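Local atomic coordinates of peptidase M28 (PDB entry 3IIB), a protein that probably acts as a homodimeric, zinc-dependent metallopeptidase of the M28 family, with carboxypeptidase or dipeptidase activity. Residues I326-D331 / A388-D393; Y338-R343 / L362-G367; V274-A279 / Q418-Y423; I251-A256 / R296-A301. All blocks are in the same frame, centred on the assembly; numbering follows the deposited sequence.

Contact 1: I326-D331 / A388-D393. With ZN (zinc ion), chain C.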
loop_
_atom_site.group_PDB
_atom_site.type_symbol
_atom_site.label_atom_id
_atom_site.label_comp_id
_atom_site.label_asym_id
_atom_site.label_seq_id
_atom_site.Cartn_x
_atom_site.Cartn_y
_atom_site.Cartn_z
ATOM N N ILE A 326 -28.825 -22.837 15.278
ATOM C CA ILE A 326 -27.961 -22.623 14.123
ATOM C C ILE A 326 -26.898 -21.657 14.536
ATOM O O ILE A 326 -27.122 -20.826 15.428
ATOM C CB ILE A 326 -28.748 -22.105 12.910
ATOM C CG1 ILE A 326 -27.896 -22.191 11.631
ATOM C CG2 ILE A 326 -29.230 -20.672 13.153
ATOM C CD1 ILE A 326 -28.744 -22.302 10.326
ATOM N N ALA A 327 -25.737 -21.772 13.909
ATOM C CA ALA A 327 -24.622 -20.867 14.136
ATOM C C ALA A 327 -24.065 -20.321 12.819
ATOM O O ALA A 327 -24.056 -21.044 11.840
ATOM C CB ALA A 327 -23.491 -21.607 14.881
ATOM N N ALA A 328 -23.582 -19.068 12.818
ATOM C CA ALA A 328 -22.959 -18.428 11.643
ATOM C C ALA A 328 -21.956 -17.404 12.109
ATOM O O ALA A 328 -22.076 -16.880 13.221
ATOM C CB ALA A 328 -23.987 -17.762 10.699
ATOM N N GLU A 329 -20.950 -17.161 11.283
ATOM C CA GLU A 329 -19.889 -16.208 11.612
ATOM C C GLU A 329 -19.535 -15.324 10.422
ATOM O O GLU A 329 -19.376 -15.819 9.305
ATOM C CB GLU A 329 -18.638 -16.915 12.079
ATOM C CG GLU A 329 -17.497 -15.951 12.318
ATOM C CD GLU A 329 -16.259 -16.574 12.958
ATOM O OE1 GLU A 329 -15.816 -17.624 12.455
ATOM O OE2 GLU A 329 -15.741 -16.000 13.969
ATOM N N SER A 330 -19.391 -14.031 10.691
ATOM C CA SER A 330 -18.903 -13.049 9.712
ATOM C C SER A 330 -17.380 -12.908 9.911
ATOM O O SER A 330 -16.923 -12.354 10.926
ATOM C CB SER A 330 -19.561 -11.713 9.922
ATOM O OG SER A 330 -19.201 -10.746 8.913
ATOM N N ASP A 331 -16.616 -13.391 8.946
ATOM C CA ASP A 331 -15.136 -13.255 8.974
ATOM C C ASP A 331 -14.587 -13.343 7.545
ATOM O O ASP A 331 -13.713 -14.143 7.253
ATOM C CB ASP A 331 -14.486 -14.322 9.830
ATOM C CG ASP A 331 -12.999 -14.106 9.969
ATOM O OD1 ASP A 331 -12.592 -12.938 9.943
ATOM O OD2 ASP A 331 -12.252 -15.069 10.144
ATOM N N ALA A 388 -24.807 -21.881 8.929
ATOM C CA ALA A 388 -24.906 -21.237 7.628
ATOM C C ALA A 388 -23.600 -20.509 7.324
ATOM O O ALA A 388 -22.868 -20.092 8.247
ATOM C CB ALA A 388 -26.101 -20.251 7.593
ATOM N N SER A 389 -23.297 -20.391 6.033
ATOM C CA SER A 389 -22.197 -19.561 5.541
ATOM C C SER A 389 -22.844 -18.478 4.694
ATOM O O SER A 389 -23.405 -18.742 3.611
ATOM C CB SER A 389 -21.226 -20.368 4.698
ATOM O OG SER A 389 -20.424 -21.232 5.494
ATOM N N LEU A 390 -22.756 -17.258 5.197
ATOM C CA LEU A 390 -23.309 -16.103 4.537
ATOM C C LEU A 390 -22.138 -15.534 3.725
ATOM O O LEU A 390 -21.213 -14.891 4.257
ATOM C CB LEU A 390 -23.864 -15.122 5.580
ATOM C CG LEU A 390 -25.134 -15.630 6.296
ATOM C CD1 LEU A 390 -24.736 -16.407 7.568
ATOM C CD2 LEU A 390 -26.063 -14.507 6.682
ATOM N N ARG A 391 -22.178 -15.814 2.432
ATOM C CA ARG A 391 -20.990 -15.673 1.585
ATOM C C ARG A 391 -20.776 -14.206 1.243
ATOM O O ARG A 391 -21.613 -13.611 0.591
ATOM C CB ARG A 391 -21.195 -16.450 0.304
ATOM C CG ARG A 391 -21.412 -17.962 0.493
ATOM C CD ARG A 391 -20.190 -18.652 1.066
ATOM N NE ARG A 391 -20.364 -20.109 1.130
ATOM C CZ ARG A 391 -19.504 -20.956 1.695
ATOM N NH1 ARG A 391 -18.388 -20.510 2.288
ATOM N NH2 ARG A 391 -19.767 -22.265 1.682
ATOM N N GLN A 392 -19.620 -13.655 1.640
ATOM C CA GLN A 392 -19.243 -12.285 1.318
ATOM C C GLN A 392 -18.386 -12.233 0.078
ATOM O O GLN A 392 -17.597 -13.142 -0.144
ATOM C CB GLN A 392 -18.425 -11.687 2.448
ATOM C CG GLN A 392 -19.197 -11.493 3.748
ATOM C CD GLN A 392 -18.360 -10.867 4.796
ATOM O OE1 GLN A 392 -17.625 -11.557 5.557
ATOM N NE2 GLN A 392 -18.408 -9.549 4.848
ATOM N N ASP A 393 -18.522 -11.142 -0.675
ATOM C CA ASP A 393 -17.620 -10.835 -1.793
ATOM C C ASP A 393 -16.262 -10.404 -1.234
ATOM O O ASP A 393 -16.117 -9.312 -0.663
ATOM C CB ASP A 393 -18.198 -9.757 -2.704
ATOM C CG ASP A 393 -17.337 -9.498 -3.948
ATOM O OD1 ASP A 393 -16.098 -9.638 -3.918
ATOM O OD2 ASP A 393 -17.932 -9.156 -4.983
HETATM ZN ZN ZN C . -10.542 -13.496 10.251
HETATM O O HOH W 1 -20.644 -18.846 9.043
HETATM O O HOH W 2 -20.572 -16.952 7.126
HETATM O O HOH W 3 -18.029 -14.065 6.342
HETATM O O HOH W 4 -10.421 -14.069 7.945
HETATM O O HOH W 5 -8.868 -14.466 10.466
#

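Contact 2: Y338-R343 / L362-G367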
loop_
_atom_site.group_PDB
_atom_site.type_symbol
_atom_site.label_atom_id
_atom_site.label_comp_id
_atom_site.label_asym_id
_atom_site.label_seq_id
_atom_site.Cartn_x
_atom_site.Cartn_y
_atom_site.Cartn_z
ATOM N N TYR A 338 -23.633 -12.243 -1.041
ATOM C CA TYR A 338 -24.275 -12.596 -2.338
ATOM C C TYR A 338 -24.993 -13.956 -2.358
ATOM O O TYR A 338 -25.719 -14.252 -3.306
ATOM C CB TYR A 338 -23.250 -12.546 -3.500
ATOM C CG TYR A 338 -22.104 -13.534 -3.354
ATOM C CD1 TYR A 338 -22.197 -14.828 -3.850
ATOM C CD2 TYR A 338 -20.928 -13.174 -2.699
ATOM C CE1 TYR A 338 -21.132 -15.740 -3.690
ATOM C CE2 TYR A 338 -19.871 -14.048 -2.570
ATOM C CZ TYR A 338 -19.984 -15.338 -3.036
ATOM O OH TYR A 338 -18.900 -16.204 -2.861
ATOM N N GLN A 339 -24.842 -14.737 -1.305
ATOM C CA GLN A 339 -25.414 -16.089 -1.251
ATOM C C GLN A 339 -25.396 -16.557 0.204
ATOM O O GLN A 339 -24.455 -16.238 0.963
ATOM C CB GLN A 339 -24.592 -17.044 -2.128
ATOM C CG GLN A 339 -25.187 -18.446 -2.275
ATOM C CD GLN A 339 -24.507 -19.199 -3.407
ATOM O OE1 GLN A 339 -24.338 -18.637 -4.483
ATOM N NE2 GLN A 339 -24.134 -20.469 -3.180
ATOM N N ILE A 340 -26.431 -17.313 0.593
ATOM C CA ILE A 340 -26.379 -18.050 1.852
ATOM C C ILE A 340 -26.383 -19.541 1.578
ATOM O O ILE A 340 -27.300 -20.075 0.975
ATOM C CB ILE A 340 -27.509 -17.662 2.827
ATOM C CG1 ILE A 340 -27.438 -16.178 3.149
ATOM C CG2 ILE A 340 -27.451 -18.576 4.131
ATOM C CD1 ILE A 340 -28.612 -15.619 3.955
ATOM N N ASP A 341 -25.299 -20.198 1.993
ATOM C CA ASP A 341 -25.212 -21.638 1.978
ATOM C C ASP A 341 -25.523 -22.185 3.386
ATOM O O ASP A 341 -25.282 -21.505 4.404
ATOM C CB ASP A 341 -23.824 -22.086 1.517
ATOM C CG ASP A 341 -23.530 -21.744 0.091
ATOM O OD1 ASP A 341 -24.436 -21.760 -0.776
ATOM O OD2 ASP A 341 -22.337 -21.470 -0.204
ATOM N N TRP A 342 -26.021 -23.430 3.415
ATOM C CA TRP A 342 -26.532 -24.050 4.641
ATOM C C TRP A 342 -25.815 -25.320 4.983
ATOM O O TRP A 342 -25.219 -25.974 4.131
ATOM C CB TRP A 342 -28.037 -24.358 4.512
ATOM C CG TRP A 342 -28.853 -23.161 4.180
ATOM C CD1 TRP A 342 -29.194 -22.715 2.923
ATOM C CD2 TRP A 342 -29.374 -22.198 5.099
ATOM N NE1 TRP A 342 -29.938 -21.567 3.021
ATOM C CE2 TRP A 342 -30.043 -21.225 4.348
ATOM C CE3 TRP A 342 -29.367 -22.074 6.484
ATOM C CZ2 TRP A 342 -30.682 -20.161 4.935
ATOM C CZ3 TRP A 342 -30.024 -21.021 7.059
ATOM C CH2 TRP A 342 -30.658 -20.082 6.308
ATOM N N ARG A 343 -25.934 -25.686 6.254
ATOM C CA ARG A 343 -25.623 -27.034 6.714
ATOM C C ARG A 343 -26.725 -27.401 7.673
ATOM O O ARG A 343 -26.619 -27.176 8.883
ATOM C CB ARG A 343 -24.258 -27.045 7.376
ATOM C CG ARG A 343 -23.740 -28.411 7.659
ATOM C CD ARG A 343 -23.217 -29.181 6.469
ATOM N NE ARG A 343 -22.549 -30.379 6.995
ATOM C CZ ARG A 343 -23.090 -31.601 7.075
ATOM N NH1 ARG A 343 -24.311 -31.854 6.609
ATOM N NH2 ARG A 343 -22.399 -32.608 7.634
ATOM N N LEU A 362 -31.645 -7.668 -1.356
ATOM C CA LEU A 362 -30.363 -7.139 -0.896
ATOM C C LEU A 362 -29.229 -7.753 -1.687
ATOM O O LEU A 362 -28.052 -7.460 -1.444
ATOM C CB LEU A 362 -30.181 -7.440 0.573
ATOM C CG LEU A 362 -31.218 -6.874 1.531
ATOM C CD1 LEU A 362 -31.090 -7.488 2.960
ATOM C CD2 LEU A 362 -31.082 -5.336 1.568
ATOM N N GLY A 363 -29.596 -8.627 -2.624
ATOM C CA GLY A 363 -28.644 -9.274 -3.512
ATOM C C GLY A 363 -28.222 -10.673 -3.092
ATOM O O GLY A 363 -27.214 -11.173 -3.577
ATOM N N VAL A 364 -28.973 -11.311 -2.195
ATOM C CA VAL A 364 -28.580 -12.601 -1.626
ATOM C C VAL A 364 -29.332 -13.764 -2.266
ATOM O O VAL A 364 -30.577 -13.842 -2.169
ATOM C CB VAL A 364 -28.783 -12.632 -0.073
ATOM C CG1 VAL A 364 -28.328 -14.016 0.500
ATOM C CG2 VAL A 364 -28.037 -11.479 0.573
ATOM N N ALA A 365 -28.564 -14.650 -2.916
ATOM C CA ALA A 365 -29.097 -15.791 -3.684
ATOM C C ALA A 365 -29.234 -17.015 -2.798
ATOM O O ALA A 365 -28.569 -17.128 -1.761
ATOM C CB ALA A 365 -28.159 -16.126 -4.922
ATOM N N ALA A 366 -30.113 -17.911 -3.217
ATOM C CA ALA A 366 -30.248 -19.245 -2.631
ATOM C C ALA A 366 -28.937 -20.016 -2.770
ATOM O O ALA A 366 -28.220 -19.909 -3.782
ATOM C CB ALA A 366 -31.411 -20.012 -3.265
ATOM N N GLY A 367 -28.642 -20.804 -1.758
ATOM C CA GLY A 367 -27.439 -21.607 -1.734
ATOM C C GLY A 367 -27.613 -23.077 -1.490
ATOM O O GLY A 367 -28.729 -23.626 -1.444
HETATM O O HOH W 6 -30.011 -19.866 0.703
#

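Contact 3: V274-A279 / Q418-Y423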
loop_
_atom_site.group_PDB
_atom_site.type_symbol
_atom_site.label_atom_id
_atom_site.label_comp_id
_atom_site.label_asym_id
_atom_site.label_seq_id
_atom_site.Cartn_x
_atom_site.Cartn_y
_atom_site.Cartn_z
ATOM N N VAL A 274 -17.068 -8.083 13.727
ATOM C CA VAL A 274 -17.568 -7.691 15.059
ATOM C C VAL A 274 -18.750 -6.680 14.948
ATOM O O VAL A 274 -19.791 -6.819 15.633
ATOM C CB VAL A 274 -16.429 -7.096 15.913
ATOM C CG1 VAL A 274 -16.976 -6.508 17.213
ATOM C CG2 VAL A 274 -15.357 -8.179 16.191
ATOM N N ALA A 275 -18.568 -5.679 14.090
ATOM C CA ALA A 275 -19.562 -4.626 13.906
ATOM C C ALA A 275 -20.796 -5.164 13.264
ATOM O O ALA A 275 -21.909 -4.746 13.616
ATOM C CB ALA A 275 -18.997 -3.487 13.062
ATOM N N ILE A 276 -20.620 -6.077 12.309
ATOM C CA ILE A 276 -21.765 -6.609 11.564
ATOM C C ILE A 276 -22.681 -7.352 12.511
ATOM O O ILE A 276 -23.891 -7.066 12.577
ATOM C CB ILE A 276 -21.291 -7.505 10.407
ATOM C CG1 ILE A 276 -20.755 -6.633 9.276
ATOM C CG2 ILE A 276 -22.432 -8.421 9.900
ATOM C CD1 ILE A 276 -19.780 -7.369 8.313
ATOM N N VAL A 277 -22.119 -8.317 13.259
ATOM C CA VAL A 277 -22.979 -9.146 14.145
ATOM C C VAL A 277 -23.508 -8.360 15.350
ATOM O O VAL A 277 -24.699 -8.515 15.726
ATOM C CB VAL A 277 -22.343 -10.494 14.557
ATOM C CG1 VAL A 277 -21.987 -11.334 13.286
ATOM C CG2 VAL A 277 -21.117 -10.322 15.489
ATOM N N THR A 278 -22.706 -7.449 15.895
ATOM C CA THR A 278 -23.158 -6.605 17.044
ATOM C C THR A 278 -24.266 -5.642 16.627
ATOM O O THR A 278 -25.293 -5.542 17.301
ATOM C CB THR A 278 -22.009 -5.847 17.685
ATOM O OG1 THR A 278 -21.006 -6.785 18.088
ATOM C CG2 THR A 278 -22.481 -5.069 18.932
ATOM N N ALA A 279 -24.058 -4.926 15.521
ATOM C CA ALA A 279 -25.097 -4.024 15.012
ATOM C C ALA A 279 -26.377 -4.766 14.637
ATOM O O ALA A 279 -27.474 -4.300 14.967
ATOM C CB ALA A 279 -24.589 -3.185 13.799
ATOM N N GLN A 418 -24.970 -3.445 4.246
ATOM C CA GLN A 418 -25.661 -4.591 3.656
ATOM C C GLN A 418 -25.428 -5.875 4.462
ATOM O O GLN A 418 -26.338 -6.684 4.635
ATOM C CB GLN A 418 -25.236 -4.792 2.214
ATOM C CG GLN A 418 -26.080 -5.832 1.441
ATOM C CD GLN A 418 -25.399 -7.205 1.335
ATOM O OE1 GLN A 418 -24.394 -7.491 2.014
ATOM N NE2 GLN A 418 -25.930 -8.049 0.456
ATOM N N ASN A 419 -24.218 -6.064 4.980
ATOM C CA ASN A 419 -23.987 -7.196 5.859
ATOM C C ASN A 419 -24.786 -7.122 7.156
ATOM O O ASN A 419 -25.340 -8.128 7.604
ATOM C CB ASN A 419 -22.516 -7.333 6.245
ATOM C CG ASN A 419 -21.643 -7.881 5.122
ATOM O OD1 ASN A 419 -21.387 -9.089 5.054
ATOM N ND2 ASN A 419 -21.141 -6.981 4.248
ATOM N N VAL A 420 -24.870 -5.926 7.740
ATOM C CA VAL A 420 -25.652 -5.722 8.952
ATOM C C VAL A 420 -27.133 -6.088 8.666
ATOM O O VAL A 420 -27.773 -6.816 9.448
ATOM C CB VAL A 420 -25.553 -4.277 9.466
ATOM C CG1 VAL A 420 -26.500 -4.098 10.617
ATOM C CG2 VAL A 420 -24.141 -3.981 9.883
ATOM N N ALA A 421 -27.610 -5.647 7.503
ATOM C CA ALA A 421 -29.002 -5.897 7.076
ATOM C C ALA A 421 -29.246 -7.375 6.944
ATOM O O ALA A 421 -30.229 -7.884 7.477
ATOM C CB ALA A 421 -29.333 -5.202 5.733
ATOM N N VAL A 422 -28.345 -8.086 6.259
ATOM C CA VAL A 422 -28.539 -9.527 6.007
ATOM C C VAL A 422 -28.403 -10.354 7.303
ATOM O O VAL A 422 -29.177 -11.291 7.526
ATOM C CB VAL A 422 -27.558 -10.045 4.966
ATOM C CG1 VAL A 422 -27.811 -11.542 4.764
ATOM C CG2 VAL A 422 -27.777 -9.297 3.645
ATOM N N TYR A 423 -27.447 -10.012 8.181
ATOM C CA TYR A 423 -27.332 -10.732 9.451
ATOM C C TYR A 423 -28.536 -10.481 10.341
ATOM O O TYR A 423 -28.972 -11.377 11.058
ATOM C CB TYR A 423 -26.034 -10.430 10.216
ATOM C CG TYR A 423 -24.957 -11.441 9.894
ATOM C CD1 TYR A 423 -24.168 -11.325 8.753
ATOM C CD2 TYR A 423 -24.756 -12.558 10.700
ATOM C CE1 TYR A 423 -23.189 -12.255 8.465
ATOM C CE2 TYR A 423 -23.795 -13.502 10.411
ATOM C CZ TYR A 423 -23.029 -13.374 9.285
ATOM O OH TYR A 423 -22.062 -14.336 9.009
#

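Contact 4: I251-A256 / R296-A301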
loop_
_atom_site.group_PDB
_atom_site.type_symbol
_atom_site.label_atom_id
_atom_site.label_comp_id
_atom_site.label_asym_id
_atom_site.label_seq_id
_atom_site.Cartn_x
_atom_site.Cartn_y
_atom_site.Cartn_z
ATOM N N ILE A 251 -30.703 -21.349 21.120
ATOM C CA ILE A 251 -29.752 -20.297 20.803
ATOM C C ILE A 251 -29.509 -20.187 19.303
ATOM O O ILE A 251 -29.231 -21.183 18.643
ATOM C CB ILE A 251 -28.397 -20.576 21.459
ATOM C CG1 ILE A 251 -28.528 -20.537 22.984
ATOM C CG2 ILE A 251 -27.357 -19.575 20.984
ATOM C CD1 ILE A 251 -27.714 -21.604 23.647
ATOM N N VAL A 252 -29.620 -18.975 18.786
ATOM C CA VAL A 252 -29.120 -18.630 17.459
ATOM C C VAL A 252 -27.827 -17.879 17.724
ATOM O O VAL A 252 -27.819 -16.821 18.390
ATOM C CB VAL A 252 -30.094 -17.739 16.707
ATOM C CG1 VAL A 252 -29.451 -17.185 15.416
ATOM C CG2 VAL A 252 -31.411 -18.531 16.437
ATOM N N LEU A 253 -26.719 -18.417 17.245
ATOM C CA LEU A 253 -25.402 -17.854 17.493
ATOM C C LEU A 253 -24.928 -17.115 16.244
ATOM O O LEU A 253 -24.852 -17.701 15.156
ATOM C CB LEU A 253 -24.426 -18.982 17.830
ATOM C CG LEU A 253 -23.027 -18.656 18.369
ATOM C CD1 LEU A 253 -22.366 -19.910 18.921
ATOM C CD2 LEU A 253 -22.145 -18.038 17.329
ATOM N N ILE A 254 -24.586 -15.849 16.406
ATOM C CA ILE A 254 -23.971 -15.097 15.318
ATOM C C ILE A 254 -22.657 -14.554 15.869
ATOM O O ILE A 254 -22.594 -13.972 16.971
ATOM C CB ILE A 254 -24.921 -13.996 14.735
ATOM C CG1 ILE A 254 -25.373 -13.010 15.823
ATOM C CG2 ILE A 254 -26.142 -14.648 13.909
ATOM C CD1 ILE A 254 -26.232 -11.832 15.240
ATOM N N GLY A 255 -21.599 -14.840 15.135
ATOM C CA GLY A 255 -20.263 -14.614 15.659
ATOM C C GLY A 255 -19.329 -13.827 14.767
ATOM O O GLY A 255 -19.584 -13.583 13.575
ATOM N N ALA A 256 -18.194 -13.487 15.364
ATOM C CA ALA A 256 -17.050 -12.889 14.680
ATOM C C ALA A 256 -15.871 -13.177 15.582
ATOM O O ALA A 256 -16.069 -13.646 16.724
ATOM C CB ALA A 256 -17.245 -11.339 14.513
ATOM N N ARG A 296 -27.475 -15.059 20.471
ATOM C CA ARG A 296 -26.218 -14.925 21.181
ATOM C C ARG A 296 -25.132 -14.424 20.212
ATOM O O ARG A 296 -24.828 -15.087 19.201
ATOM C CB ARG A 296 -25.827 -16.269 21.814
ATOM C CG ARG A 296 -24.502 -16.183 22.590
ATOM C CD ARG A 296 -24.116 -17.484 23.253
ATOM N NE ARG A 296 -25.031 -17.791 24.351
ATOM C CZ ARG A 296 -25.163 -18.989 24.924
ATOM N NH1 ARG A 296 -24.451 -20.048 24.498
ATOM N NH2 ARG A 296 -26.004 -19.133 25.929
ATOM N N VAL A 297 -24.572 -13.239 20.520
ATOM C CA VAL A 297 -23.430 -12.696 19.806
ATOM C C VAL A 297 -22.190 -13.243 20.484
ATOM O O VAL A 297 -22.030 -13.085 21.683
ATOM C CB VAL A 297 -23.409 -11.153 19.811
ATOM C CG1 VAL A 297 -22.088 -10.601 19.230
ATOM C CG2 VAL A 297 -24.592 -10.589 18.996
ATOM N N VAL A 298 -21.326 -13.921 19.731
ATOM C CA VAL A 298 -20.080 -14.405 20.308
ATOM C C VAL A 298 -18.928 -13.758 19.567
ATOM O O VAL A 298 -18.822 -13.895 18.334
ATOM C CB VAL A 298 -19.928 -15.959 20.269
ATOM C CG1 VAL A 298 -18.644 -16.364 20.942
ATOM C CG2 VAL A 298 -21.127 -16.598 20.891
ATOM N N LEU A 299 -18.074 -13.059 20.321
ATOM C CA LEU A 299 -16.912 -12.419 19.773
ATOM C C LEU A 299 -15.722 -13.239 20.231
ATOM O O LEU A 299 -15.320 -13.177 21.394
ATOM C CB LEU A 299 -16.819 -10.951 20.202
ATOM C CG LEU A 299 -18.040 -10.081 19.970
ATOM C CD1 LEU A 299 -17.800 -8.615 20.409
ATOM C CD2 LEU A 299 -18.380 -10.130 18.476
ATOM N N TYR A 300 -15.238 -14.084 19.332
ATOM C CA TYR A 300 -14.297 -15.121 19.705
ATOM C C TYR A 300 -12.900 -14.591 19.864
ATOM O O TYR A 300 -12.450 -13.723 19.118
ATOM C CB TYR A 300 -14.265 -16.269 18.658
ATOM C CG TYR A 300 -15.509 -17.135 18.578
ATOM C CD1 TYR A 300 -15.669 -18.189 19.433
ATOM C CD2 TYR A 300 -16.492 -16.917 17.627
ATOM C CE1 TYR A 300 -16.786 -19.033 19.361
ATOM C CE2 TYR A 300 -17.619 -17.727 17.563
ATOM C CZ TYR A 300 -17.742 -18.794 18.409
ATOM O OH TYR A 300 -18.834 -19.627 18.315
ATOM N N ALA A 301 -12.210 -15.171 20.840
ATOM C CA ALA A 301 -10.803 -14.957 21.093
ATOM C C ALA A 301 -9.922 -15.811 20.192
ATOM O O ALA A 301 -10.231 -16.967 19.881
ATOM C CB ALA A 301 -10.455 -15.308 22.606
#

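Contact 1: I326-D331 / A388-D393
Ala388 N donates to Ala327 O at 3.1 Å, with 153° at the hydrogen, and this is the one direct hydrogen bond between the two segments. Beside it the CB of Ala328 meets Leu390 CD1 at 3.5 Å, tighter than usual for two carbons, and Ile326 CD1 packs near Ala388 CB. The strand axes lie 31° apart in direction and the backbones splay: Ala328 CA and Ala388 CA are 5.3 Å apart, Ser330 CA and Leu390 CA 7.5 Å. Waters bridge the widening space. Water 1 accepts from Glu329 N and donates to Ala388 O; water 2 donates to Glu329 O and accepts from Leu390 N. Water 3 takes the N-H of Asp331 at 3.0 Å and donates to Gln392 OE1 at 2.7 Å, while Gln392 NE2 is held by the carbonyls of Gly333 and Gly335. The Asp331 side chain turns away from 388-393 while its N-H stays in the contact. Its CB and CG, the latter anti to the backbone N (chi1 -174°), carry the carboxylate to the zinc ion, which OD1 grips at 2.1 Å and OD2 at 2.3 Å. His257, Asp269 and waters 4 and 5 complete the site. Two strands bonded directly at the Ala327 end are thus bridged by waters toward the metal, and the one from Gln392 probably helps to position the backbone of a zinc ligand.

Contact 2: Y338-R343 / L362-G367
Two backbone hydrogen bonds join Tyr338 and Ile340 to Ala365. Ala365 N reaches Tyr338 O at 2.9 Å, coming from above the carbonyl plane, whereas Ile340 N meets Ala365 O at 3.2 Å nearly in line with the C=O. Around them lie weaker CA-H...O contacts, among them Gln339 CA to Ala365 O at 3.4 Å. This pairing is parallel, and it closes the beta-alpha-beta unit made by strand 337-343, helix 346-355 and the short, weakly bonded strand 365-366, which lies outermost in its three-stranded sheet within the chain. The apolar contact is between Ile340 CG1 and Val364 CG1, 3.5 Å apart, the two side chains crossing obliquely; a chi1 of -179° at Val364 sets its CG1 against the isoleucine. Polar side chains close over Gly367. Gln339 NE2 donates to Asp341 OD1 at 2.7 Å with a nearly straight bond (173°), the oxygen lying in the amide plane and being met on its syn side. Asn368 N is a second donor to Asp341 OD1. That oxygen also comes within 3.2 Å of Gly367 CA, and any side-chain carbon on the glycine would clash with it and with Ile340 O. Asp341 OD2 pairs with Arg391 in a salt bridge. Water 6 donates to Ile340 O and accepts from Trp342 NE1 and Gly367 N.

Contact 3: V274-A279 / Q418-Y423
The Tyr423 ring has Val277 CG1 over one face, 4.0 Å from ring atom CD2, and Asn419 O, one helical turn earlier, at its edge in the ring plane. Ile276 CG2 approaches the same ring obliquely and comes 3.6 Å from Tyr423 CD1. These residues join two helices, 267-285 and 413-432, that cover one face of the central sheet of the alpha/beta zinc-exopeptidase (M28) fold, where Val277 and Tyr423 both touch Ile254 of strand 247-257. The local axes cross at -43° and approach to 8.3 Å, close enough for small and branched side chains to interlock. Ile276 sits between its partners: CG1 lies beside the backbone N (chi1 -75°) on the Asn419 side, and CD1 presses on Asn419 CB at 3.4 Å. An alanine here, in place of Ile276, would probably open a gap beside Asn419 CB and leave Tyr423 CD1 without its methyl partner. The Asn419 amide is held independently, its ND2 donating to the carbonyls of Ala415 and Gly335. Where the backbones come nearest, Val420 CG2 lies 3.9 Å from Ile276 CA, and the other methyl of Val420, CG1, meets Ala279 CB at 3.8 Å.

Contact 4: I251-A256 / R296-A301
Strands 251-256 and 296-300 run parallel, and five backbone hydrogen bonds alternate between them. Arg296 uses both its polar backbone atoms: its N donates to Val252 O at 2.7 Å, and its O accepts from Ile254 N at 2.9 Å. The pattern repeats at Val298, which gives its N-H to Ile254 O and takes that of Ala256, and ends where Tyr300 N reaches Ala256 O at 2.8 Å. The axes are 4.7 Å apart and turned by 29°. One face carries Ile254, Val297, Ala256 and Leu299. On the other, Leu253 CG, anti to the backbone N (chi1 -170°), lies 3.8 Å from Val298 CG2. Leu253 and Tyr300 meet tip to tip, Leu253 CD1 3.6 Å from Tyr300 OH. Val298 CG1 covers the centre of the Tyr300 ring, 3.5 Å above its plane. An alanine in place of Leu253 would probably leave a gap beside Val298 CG2 and the Tyr300 OH less closely packed. A CB on Gly255 would be tight against Tyr300 CE2. Ile251 CD1 lies over one face of the Arg296 guanidinium, though a second conformer of Ile251 makes this packing doubtful. The pairing closes the beta-alpha-beta unit through helix 267-285. The guanidinium has salt bridges to Glu320 and Glu241, so its charge is probably balanced by these two carboxylates, while the strand pair leads to His257, a zinc ligand next in sequence after Ala256.

Along the chain the segments of contacts 3 and 4 alternate, since helix 267-285 connects the two strands of contact 4; contact 1 opens later and spans contact 2, and helix 413-432 closes the series. Contacts 1 and 4 share the large sheet, where strand 324-329 lies beside 247-257, their centres about 11 Å apart. Contact 3 packs the two helices on that sheet, its centre about 12 Å from that of contact 4. Contacts 1 and 2 meet in the three-stranded sheet, where 387-392 and 337-343 are neighbours, centres about 10 Å apart; the centres of contacts 2 and 4 are about 20 Å apart and the two do not touch. Contact 1 thus joins 324-329 to 387-392 beside the zinc site.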